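Local coordinates for aminotransferase, class I and II (Erwinia tasmaniensis, PDB 5Z0Q), which belongs to the class I and II aminotransferases, a family of pyridoxal-5'-phosphate-dependent proteins, and binds pyridoxal-5'-phosphate, at residues Ala229-Ser237 and Ala249-Leu259; Pro322-Ser333 and Phe357-Gly368. All blocks are in the same frame, centred on the assembly; numbering follows the deposited sequence.

Contact 1: residues Ala229-Ser237 and Ala249-Leu259; sequences AQRSITLMS and ASLAVIPNPEL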
loop_
_atom_site.group_PDB
_atom_site.type_symbol
_atom_site.label_atom_id
_atom_site.label_comp_id
_atom_site.label_asym_id
_atom_site.label_seq_id
_atom_site.Cartn_x
_atom_site.Cartn_y
_atom_site.Cartn_z
ATOM N N ALA A 229 4.464 27.430 1.411
ATOM C CA ALA A 229 3.374 26.499 1.143
ATOM C C ALA A 229 3.320 26.116 -0.331
ATOM O O ALA A 229 3.059 24.956 -0.667
ATOM C CB ALA A 229 2.046 27.105 1.594
ATOM N N GLN A 230 3.569 27.073 -1.225
ATOM C CA GLN A 230 3.485 26.826 -2.660
ATOM C C GLN A 230 4.730 26.160 -3.231
ATOM O O GLN A 230 4.777 25.913 -4.441
ATOM C CB GLN A 230 3.217 28.137 -3.403
ATOM C CG GLN A 230 1.859 28.754 -3.102
ATOM C CD GLN A 230 0.709 27.866 -3.538
ATOM O OE1 GLN A 230 0.795 27.176 -4.553
ATOM N NE2 GLN A 230 -0.372 27.874 -2.766
ATOM N N ARG A 231 5.730 25.858 -2.402
ATOM C CA ARG A 231 6.964 25.248 -2.881
ATOM C C ARG A 231 7.303 23.956 -2.145
ATOM O O ARG A 231 8.397 23.414 -2.346
ATOM C CB ARG A 231 8.132 26.235 -2.754
ATOM C CG ARG A 231 8.615 26.437 -1.323
ATOM C CD ARG A 231 9.487 27.679 -1.169
ATOM N NE ARG A 231 10.595 27.716 -2.119
ATOM C CZ ARG A 231 10.705 28.604 -3.103
ATOM N NH1 ARG A 231 9.778 29.537 -3.263
ATOM N NH2 ARG A 231 11.747 28.563 -3.922
ATOM N N SER A 232 6.401 23.440 -1.312
ATOM C CA SER A 232 6.721 22.335 -0.422
ATOM C C SER A 232 5.632 21.272 -0.453
ATOM O O SER A 232 4.536 21.474 -0.979
ATOM C CB SER A 232 6.917 22.822 1.020
ATOM O OG SER A 232 5.682 23.224 1.585
ATOM N N ILE A 233 5.966 20.121 0.130
ATOM C CA ILE A 233 5.026 19.039 0.389
ATOM C C ILE A 233 5.242 18.579 1.824
ATOM O O ILE A 233 6.385 18.390 2.254
ATOM C CB ILE A 233 5.203 17.868 -0.598
ATOM C CG1 ILE A 233 4.365 16.665 -0.161
ATOM C CG2 ILE A 233 6.673 17.491 -0.741
ATOM C CD1 ILE A 233 4.584 15.427 -0.998
ATOM N N THR A 234 4.151 18.414 2.566
ATOM C CA THR A 234 4.201 18.090 3.988
ATOM C C THR A 234 3.694 16.668 4.199
ATOM O O THR A 234 2.576 16.338 3.787
ATOM C CB THR A 234 3.368 19.087 4.794
ATOM O OG1 THR A 234 3.725 20.421 4.415
ATOM C CG2 THR A 234 3.613 18.907 6.285
ATOM N N LEU A 235 4.507 15.838 4.846
ATOM C CA LEU A 235 4.173 14.444 5.115
ATOM C C LEU A 235 3.850 14.283 6.596
ATOM O O LEU A 235 4.695 14.568 7.452
ATOM C CB LEU A 235 5.321 13.519 4.713
ATOM C CG LEU A 235 5.696 13.487 3.230
ATOM C CD1 LEU A 235 6.924 12.621 3.012
ATOM C CD2 LEU A 235 4.533 12.984 2.394
ATOM N N MET A 236 2.635 13.828 6.892
ATOM C CA MET A 236 2.191 13.634 8.265
ATOM C C MET A 236 1.377 12.352 8.363
ATOM O O MET A 236 0.802 11.879 7.380
ATOM C CB MET A 236 1.367 14.826 8.765
ATOM C CG MET A 236 2.166 16.108 8.918
ATOM S SD MET A 236 1.136 17.512 9.373
ATOM C CE MET A 236 -0.045 17.504 8.027
ATOM N N SER A 237 1.330 11.798 9.577
ATOM C CA SER A 237 0.651 10.535 9.842
ATOM C C SER A 237 0.564 10.276 11.341
ATOM O O SER A 237 1.430 10.727 12.101
ATOM C CB SER A 237 1.380 9.381 9.151
ATOM O OG SER A 237 0.905 8.127 9.603
ATOM N N ALA A 249 -1.460 4.444 7.517
ATOM C CA ALA A 249 -2.287 5.486 6.925
ATOM C C ALA A 249 -1.592 6.830 7.107
ATOM O O ALA A 249 -1.339 7.254 8.240
ATOM C CB ALA A 249 -3.678 5.502 7.556
ATOM N N SER A 250 -1.278 7.492 5.995
ATOM C CA SER A 250 -0.570 8.764 6.015
ATOM C C SER A 250 -1.211 9.701 5.001
ATOM O O SER A 250 -2.122 9.320 4.258
ATOM C CB SER A 250 0.922 8.573 5.714
ATOM O OG SER A 250 1.115 8.174 4.369
ATOM N N LEU A 251 -0.725 10.940 4.966
ATOM C CA LEU A 251 -1.235 11.924 4.024
ATOM C C LEU A 251 -0.138 12.922 3.690
ATOM O O LEU A 251 0.741 13.203 4.509
ATOM C CB LEU A 251 -2.476 12.646 4.573
ATOM C CG LEU A 251 -2.428 13.317 5.952
ATOM C CD1 LEU A 251 -1.856 14.730 5.886
ATOM C CD2 LEU A 251 -3.815 13.331 6.578
ATOM N N ALA A 252 -0.201 13.450 2.472
ATOM C CA ALA A 252 0.698 14.497 2.011
ATOM C C ALA A 252 -0.104 15.765 1.755
ATOM O O ALA A 252 -1.202 15.711 1.193
ATOM C CB ALA A 252 1.438 14.075 0.740
ATOM N N VAL A 253 0.444 16.900 2.172
ATOM C CA VAL A 253 -0.213 18.196 2.032
ATOM C C VAL A 253 0.557 18.993 0.990
ATOM O O VAL A 253 1.667 19.472 1.255
ATOM C CB VAL A 253 -0.286 18.948 3.365
ATOM C CG1 VAL A 253 -1.108 20.219 3.210
ATOM C CG2 VAL A 253 -0.871 18.051 4.446
ATOM N N ILE A 254 -0.026 19.135 -0.194
ATOM C CA ILE A 254 0.585 19.848 -1.306
ATOM C C ILE A 254 -0.323 21.013 -1.678
ATOM O O ILE A 254 -1.290 20.848 -2.423
ATOM C CB ILE A 254 0.816 18.919 -2.511
ATOM C CG1 ILE A 254 1.263 17.535 -2.038
ATOM C CG2 ILE A 254 1.851 19.516 -3.449
ATOM C CD1 ILE A 254 1.303 16.497 -3.136
ATOM N N PRO A 255 -0.047 22.216 -1.163
ATOM C CA PRO A 255 -0.895 23.366 -1.512
ATOM C C PRO A 255 -0.775 23.788 -2.966
ATOM O O PRO A 255 -1.746 24.309 -3.528
ATOM C CB PRO A 255 -0.402 24.468 -0.563
ATOM C CG PRO A 255 0.309 23.744 0.538
ATOM C CD PRO A 255 0.926 22.546 -0.112
ATOM N N ASN A 256 0.377 23.580 -3.590
ATOM C CA ASN A 256 0.552 23.978 -4.981
ATOM C C ASN A 256 -0.266 23.062 -5.884
ATOM O O ASN A 256 -0.119 21.836 -5.812
ATOM C CB ASN A 256 2.031 23.929 -5.365
ATOM C CG ASN A 256 2.318 24.605 -6.696
ATOM O OD1 ASN A 256 1.606 24.405 -7.680
ATOM N ND2 ASN A 256 3.370 25.414 -6.729
ATOM N N PRO A 257 -1.139 23.608 -6.737
ATOM C CA PRO A 257 -1.927 22.733 -7.621
ATOM C C PRO A 257 -1.082 22.003 -8.648
ATOM O O PRO A 257 -1.315 20.815 -8.902
ATOM C CB PRO A 257 -2.918 23.704 -8.280
ATOM C CG PRO A 257 -2.948 24.904 -7.381
ATOM C CD PRO A 257 -1.564 25.014 -6.824
ATOM N N GLU A 258 -0.099 22.680 -9.251
ATOM C CA GLU A 258 0.726 22.027 -10.262
ATOM C C GLU A 258 1.608 20.950 -9.642
ATOM O O GLU A 258 1.790 19.876 -10.229
ATOM C CB GLU A 258 1.582 23.058 -10.995
ATOM C CG GLU A 258 2.292 22.501 -12.221
ATOM C CD GLU A 258 3.756 22.898 -12.287
ATOM O OE1 GLU A 258 4.519 22.231 -13.019
ATOM O OE2 GLU A 258 4.147 23.869 -11.605
ATOM N N LEU A 259 2.169 21.218 -8.461
ATOM C CA LEU A 259 2.983 20.211 -7.791
ATOM C C LEU A 259 2.144 19.027 -7.333
ATOM O O LEU A 259 2.656 17.905 -7.240
ATOM C CB LEU A 259 3.721 20.831 -6.604
ATOM C CG LEU A 259 4.731 21.932 -6.931
ATOM C CD1 LEU A 259 5.426 22.415 -5.667
ATOM C CD2 LEU A 259 5.748 21.452 -7.955
#
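Strands 232-236 and 250-253 run antiparallel at 161°, their axes 4.5 Å apart, with Thr-234 facing Val-253 and Met-236 facing Leu-251 as hydrogen-bonded pairs and Leu-235 facing Ala-252 between them. The side chains sort onto the two faces of the sheet. On one face the Met-236 side chain bends at its last torsion (chi3 -57°), which turns CE onto both Val-253 CG2, at 3.7 Å, and Leu-251 CD1. On the other face the small Ala-252 CB takes Leu-235 CD2 and Ile-233 CD1, while Ile-233 and Ile-254 run alongside each other in the same direction, CG1 to CG1 at 3.7 Å. Both strands belong to the large mixed sheet of the PLP-dependent aminotransferase fold, and Leu-235 and Ile-233 pack on helix 101-111.

Beyond the strands, Asn-256 does two jobs. Its ND2 gives a nearly straight bond (174°) of 2.7 Å to Gln-230 O, lying in the carbonyl plane, and it is the N-cap of helix 257-267, its OD1 accepting weak bonds from Glu-258 N and Leu-259 N. At the other end Ser-237 OG donates to Ala-249 O at 2.8 Å and is also hydrogen-bonded to Ser-239 OG. Polar side-chain bonds thus sit near both ends, with apolar side chains on both faces between: one amide ties the turn just before strand 232-236 to a helix N-terminus, and one hydroxyl joins the two segments near the bound pyridoxal-5'-phosphate.

Contact 2: residues Pro322-Ser333 and Phe357-Gly368; sequences PEASFLGWIDAS and FGNDRFVRFNFG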
loop_
_atom_site.group_PDB
_atom_site.type_symbol
_atom_site.label_atom_id
_atom_site.label_comp_id
_atom_site.label_asym_id
_atom_site.label_seq_id
_atom_site.Cartn_x
_atom_site.Cartn_y
_atom_site.Cartn_z
ATOM N N PRO A 322 16.753 14.130 23.527
ATOM C CA PRO A 322 15.908 14.406 22.358
ATOM C C PRO A 322 14.720 15.278 22.732
ATOM O O PRO A 322 13.977 14.975 23.669
ATOM C CB PRO A 322 15.464 13.011 21.904
ATOM C CG PRO A 322 15.521 12.181 23.148
ATOM C CD PRO A 322 16.674 12.721 23.952
ATOM N N GLU A 323 14.547 16.373 21.994
ATOM C CA GLU A 323 13.375 17.214 22.182
ATOM C C GLU A 323 12.094 16.543 21.703
ATOM O O GLU A 323 11.004 17.029 22.024
ATOM C CB GLU A 323 13.572 18.550 21.462
ATOM C CG GLU A 323 14.716 19.385 22.020
ATOM C CD GLU A 323 14.911 20.694 21.275
ATOM O OE1 GLU A 323 14.670 20.730 20.049
ATOM O OE2 GLU A 323 15.303 21.690 21.919
ATOM N N ALA A 324 12.198 15.443 20.960
ATOM C CA ALA A 324 11.034 14.723 20.457
ATOM C C ALA A 324 11.257 13.229 20.631
ATOM O O ALA A 324 12.224 12.676 20.096
ATOM C CB ALA A 324 10.765 15.058 18.988
ATOM N N SER A 325 10.362 12.589 21.379
ATOM C CA SER A 325 10.391 11.149 21.583
ATOM C C SER A 325 10.279 10.416 20.244
ATOM O O SER A 325 9.782 10.960 19.253
ATOM C CB SER A 325 9.255 10.750 22.529
ATOM O OG SER A 325 9.710 10.713 23.870
ATOM N N PHE A 326 10.740 9.160 20.209
ATOM C CA PHE A 326 11.219 8.407 21.372
ATOM C C PHE A 326 12.599 7.797 21.152
ATOM O O PHE A 326 12.872 6.675 21.584
ATOM C CB PHE A 326 10.212 7.307 21.726
ATOM C CG PHE A 326 9.607 6.631 20.527
ATOM C CD1 PHE A 326 10.241 5.554 19.928
ATOM C CD2 PHE A 326 8.405 7.075 19.995
ATOM C CE1 PHE A 326 9.688 4.931 18.823
ATOM C CE2 PHE A 326 7.849 6.459 18.890
ATOM C CZ PHE A 326 8.491 5.384 18.302
ATOM N N LEU A 327 13.463 8.544 20.467
ATOM C CA LEU A 327 14.845 8.155 20.229
ATOM C C LEU A 327 15.683 9.426 20.225
ATOM O O LEU A 327 15.204 10.487 19.815
ATOM C CB LEU A 327 14.997 7.392 18.901
ATOM C CG LEU A 327 13.860 6.451 18.476
ATOM C CD1 LEU A 327 13.000 7.094 17.396
ATOM C CD2 LEU A 327 14.375 5.090 18.030
ATOM N N GLY A 328 16.933 9.331 20.681
ATOM C CA GLY A 328 17.574 8.097 21.102
ATOM C C GLY A 328 18.948 7.971 20.461
ATOM O O GLY A 328 19.414 6.870 20.185
ATOM N N TRP A 329 19.599 9.115 20.243
ATOM C CA TRP A 329 20.812 9.212 19.435
ATOM C C TRP A 329 22.027 9.280 20.357
ATOM O O TRP A 329 22.286 10.317 20.977
ATOM C CB TRP A 329 20.726 10.440 18.529
ATOM C CG TRP A 329 21.671 10.474 17.360
ATOM C CD1 TRP A 329 22.499 11.499 17.016
ATOM C CD2 TRP A 329 21.864 9.453 16.371
ATOM N NE1 TRP A 329 23.203 11.181 15.879
ATOM C CE2 TRP A 329 22.832 9.929 15.464
ATOM C CE3 TRP A 329 21.319 8.180 16.168
ATOM C CZ2 TRP A 329 23.263 9.182 14.371
ATOM C CZ3 TRP A 329 21.752 7.438 15.082
ATOM C CH2 TRP A 329 22.713 7.942 14.198
ATOM N N ILE A 330 22.776 8.181 20.435
ATOM C CA ILE A 330 23.876 8.029 21.383
ATOM C C ILE A 330 25.192 7.972 20.618
ATOM O O ILE A 330 25.358 7.140 19.717
ATOM C CB ILE A 330 23.703 6.766 22.244
ATOM C CG1 ILE A 330 22.355 6.787 22.966
ATOM C CG2 ILE A 330 24.849 6.635 23.239
ATOM C CD1 ILE A 330 22.063 5.521 23.738
ATOM N N ASP A 331 26.130 8.844 20.989
ATOM C CA ASP A 331 27.467 8.840 20.403
ATOM C C ASP A 331 28.310 7.784 21.110
ATOM O O ASP A 331 28.626 7.921 22.295
ATOM C CB ASP A 331 28.108 10.221 20.519
ATOM C CG ASP A 331 29.444 10.314 19.789
ATOM O OD1 ASP A 331 29.882 9.304 19.197
ATOM O OD2 ASP A 331 30.056 11.405 19.804
ATOM N N ALA A 332 28.680 6.732 20.379
ATOM C CA ALA A 332 29.507 5.658 20.911
ATOM C C ALA A 332 30.924 5.690 20.350
ATOM O O ALA A 332 31.624 4.673 20.382
ATOM C CB ALA A 332 28.856 4.302 20.638
ATOM N N SER A 333 31.362 6.840 19.831
ATOM C CA SER A 333 32.711 6.948 19.291
ATOM C C SER A 333 33.777 6.821 20.371
ATOM O O SER A 333 34.909 6.435 20.062
ATOM C CB SER A 333 32.880 8.274 18.550
ATOM O OG SER A 333 32.677 9.374 19.419
ATOM N N PHE A 357 22.126 5.322 9.084
ATOM C CA PHE A 357 21.753 6.729 9.103
ATOM C C PHE A 357 22.853 7.644 8.579
ATOM O O PHE A 357 22.592 8.830 8.348
ATOM C CB PHE A 357 21.373 7.154 10.527
ATOM C CG PHE A 357 20.262 6.340 11.131
ATOM C CD1 PHE A 357 20.539 5.180 11.835
ATOM C CD2 PHE A 357 18.942 6.740 11.001
ATOM C CE1 PHE A 357 19.520 4.431 12.394
ATOM C CE2 PHE A 357 17.918 5.994 11.559
ATOM C CZ PHE A 357 18.208 4.840 12.257
ATOM N N GLY A 358 24.065 7.130 8.389
ATOM C CA GLY A 358 25.146 7.926 7.843
ATOM C C GLY A 358 26.204 8.311 8.856
ATOM O O GLY A 358 26.888 9.323 8.683
ATOM N N ASN A 359 26.355 7.511 9.914
ATOM C CA ASN A 359 27.342 7.805 10.958
ATOM C C ASN A 359 27.538 6.522 11.776
ATOM O O ASN A 359 26.793 6.260 12.720
ATOM C CB ASN A 359 26.902 8.960 11.834
ATOM C CG ASN A 359 28.038 9.539 12.652
ATOM O OD1 ASN A 359 28.943 8.821 13.079
ATOM N ND2 ASN A 359 27.998 10.847 12.876
ATOM N N ASP A 360 28.557 5.744 11.406
ATOM C CA ASP A 360 28.820 4.450 12.041
ATOM C C ASP A 360 29.347 4.569 13.474
ATOM O O ASP A 360 29.707 3.536 14.052
ATOM C CB ASP A 360 29.805 3.641 11.193
ATOM C CG ASP A 360 31.223 4.179 11.267
ATOM O OD1 ASP A 360 31.390 5.411 11.390
ATOM O OD2 ASP A 360 32.171 3.368 11.201
ATOM N N ARG A 361 29.421 5.755 14.074
ATOM C CA ARG A 361 29.864 5.901 15.454
ATOM C C ARG A 361 28.708 6.002 16.438
ATOM O O ARG A 361 28.944 6.030 17.650
ATOM C CB ARG A 361 30.766 7.132 15.594
ATOM C CG ARG A 361 32.110 7.006 14.892
ATOM C CD ARG A 361 32.915 5.845 15.454
ATOM N NE ARG A 361 33.119 4.792 14.464
ATOM C CZ ARG A 361 33.741 3.644 14.715
ATOM N NH1 ARG A 361 34.218 3.397 15.927
ATOM N NH2 ARG A 361 33.884 2.742 13.753
ATOM N N PHE A 362 27.472 6.048 15.954
ATOM C CA PHE A 362 26.301 6.234 16.795
ATOM C C PHE A 362 25.427 4.986 16.791
ATOM O O PHE A 362 25.526 4.126 15.912
ATOM C CB PHE A 362 25.472 7.434 16.325
ATOM C CG PHE A 362 26.117 8.768 16.582
ATOM C CD1 PHE A 362 27.244 9.159 15.880
ATOM C CD2 PHE A 362 25.575 9.642 17.509
ATOM C CE1 PHE A 362 27.830 10.389 16.113
ATOM C CE2 PHE A 362 26.154 10.874 17.743
ATOM C CZ PHE A 362 27.284 11.247 17.046
ATOM N N VAL A 363 24.563 4.903 17.799
ATOM C CA VAL A 363 23.529 3.880 17.884
ATOM C C VAL A 363 22.228 4.557 18.289
ATOM O O VAL A 363 22.223 5.452 19.142
ATOM C CB VAL A 363 23.899 2.760 18.883
ATOM C CG1 VAL A 363 25.013 1.889 18.323
ATOM C CG2 VAL A 363 24.306 3.351 20.228
ATOM N N ARG A 364 21.125 4.142 17.671
ATOM C CA ARG A 364 19.823 4.715 17.977
ATOM C C ARG A 364 19.138 3.885 19.055
ATOM O O ARG A 364 18.995 2.666 18.913
ATOM C CB ARG A 364 18.947 4.800 16.726
ATOM C CG ARG A 364 17.797 5.791 16.862
ATOM C CD ARG A 364 16.973 5.899 15.590
ATOM N NE ARG A 364 16.223 4.677 15.316
ATOM C CZ ARG A 364 15.290 4.569 14.377
ATOM N NH1 ARG A 364 14.986 5.614 13.618
ATOM N NH2 ARG A 364 14.655 3.418 14.197
ATOM N N PHE A 365 18.721 4.549 20.130
ATOM C CA PHE A 365 18.121 3.899 21.288
ATOM C C PHE A 365 16.613 4.118 21.258
ATOM O O PHE A 365 16.147 5.263 21.250
ATOM C CB PHE A 365 18.720 4.452 22.582
ATOM C CG PHE A 365 18.492 3.581 23.788
ATOM C CD1 PHE A 365 17.223 3.423 24.321
ATOM C CD2 PHE A 365 19.553 2.940 24.402
ATOM C CE1 PHE A 365 17.016 2.629 25.430
ATOM C CE2 PHE A 365 19.350 2.146 25.514
ATOM C CZ PHE A 365 18.080 1.991 26.027
ATOM N N ASN A 366 15.854 3.026 21.253
ATOM C CA ASN A 366 14.395 3.083 21.278
ATOM C C ASN A 366 13.945 2.869 22.720
ATOM O O ASN A 366 13.896 1.736 23.205
ATOM C CB ASN A 366 13.795 2.039 20.341
ATOM C CG ASN A 366 12.296 2.211 20.149
ATOM O OD1 ASN A 366 11.608 2.798 20.986
ATOM N ND2 ASN A 366 11.783 1.694 19.039
ATOM N N PHE A 367 13.616 3.962 23.410
ATOM C CA PHE A 367 13.068 3.882 24.755
ATOM C C PHE A 367 11.545 3.987 24.764
ATOM O O PHE A 367 10.958 4.346 25.791
ATOM C CB PHE A 367 13.693 4.948 25.660
ATOM C CG PHE A 367 13.522 6.360 25.170
ATOM C CD1 PHE A 367 12.419 7.111 25.544
ATOM C CD2 PHE A 367 14.482 6.948 24.364
ATOM C CE1 PHE A 367 12.267 8.414 25.106
ATOM C CE2 PHE A 367 14.338 8.253 23.925
ATOM C CZ PHE A 367 13.229 8.986 24.296
ATOM N N GLY A 368 10.899 3.681 23.641
ATOM C CA GLY A 368 9.454 3.582 23.594
ATOM C C GLY A 368 8.986 2.215 24.046
ATOM O O GLY A 368 8.639 1.360 23.225
#
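Trp-329 lays its indole flat against the ring of Phe-362 in an offset stack, planes 12° apart and the centroids of the five-membered ring and the Phe-362 ring 4.3 Å apart. Phe-362 CB sits over the six-membered ring as a CH-pi contact, 3.6 Å from its centroid. With CG anti to the backbone N (chi1 -162°), the indole also sends its edge toward the face of Phe-357 in an offset edge-to-face pair, planes at 71°, completing an aromatic cluster. The Phe-362 ring in turn has Asp-331 CA over one face, and the Asp-331 carboxylate stacks nearly parallel to it. Asp-331 OD1 accepts from Ser-333 N, which makes an Asx turn, and also from Ser-333 OG, both from one face of its plane.

Trp-329, Ile-330 and Asp-331 pair antiparallel with Arg-364, Val-363 and Phe-362 in the smaller mixed sheet of the chain, where strand 362-364 lies between 329-331 and 349-353. Paired bonds join Ile-330 and Val-363, N to O at 3.1 Å each way, and Ile-330 CD1 reaches Phe-365 CD2 on the side toward helices 290-313 and 371-385. Past the strands, Phe-326 O lies over one face of the Phe-367 ring, 3.2 Å from CE2. Leu-327 CD2 lies over one face of the Arg-364 guanidinium, 3.3 Å from NE, while Phe-357 CZ lies over the opposite face; Arg-364 NH2 bonds to Trp-39 O.

How the contacts relate
Contacts 1 and 2 follow one another along the chain and belong to two different sheets, contact 1 to the large mixed sheet and contact 2 to the smaller one. Their centres are 28 Å apart on opposite sides of the chain's centre, and their nearest atoms stay about 10 Å apart, so they do not touch. Bound pyridoxal-5'-phosphate relates them: the side chain of Ser-237 in contact 1 lies about 6 Å from a bound pyridoxal-5'-phosphate, and that of Arg-364 in contact 2 about 5 Å from one. Lys-240, a pocket residue, follows shortly after 229-237, and Gly-99, another, accepts through its O from Ser-250 OG.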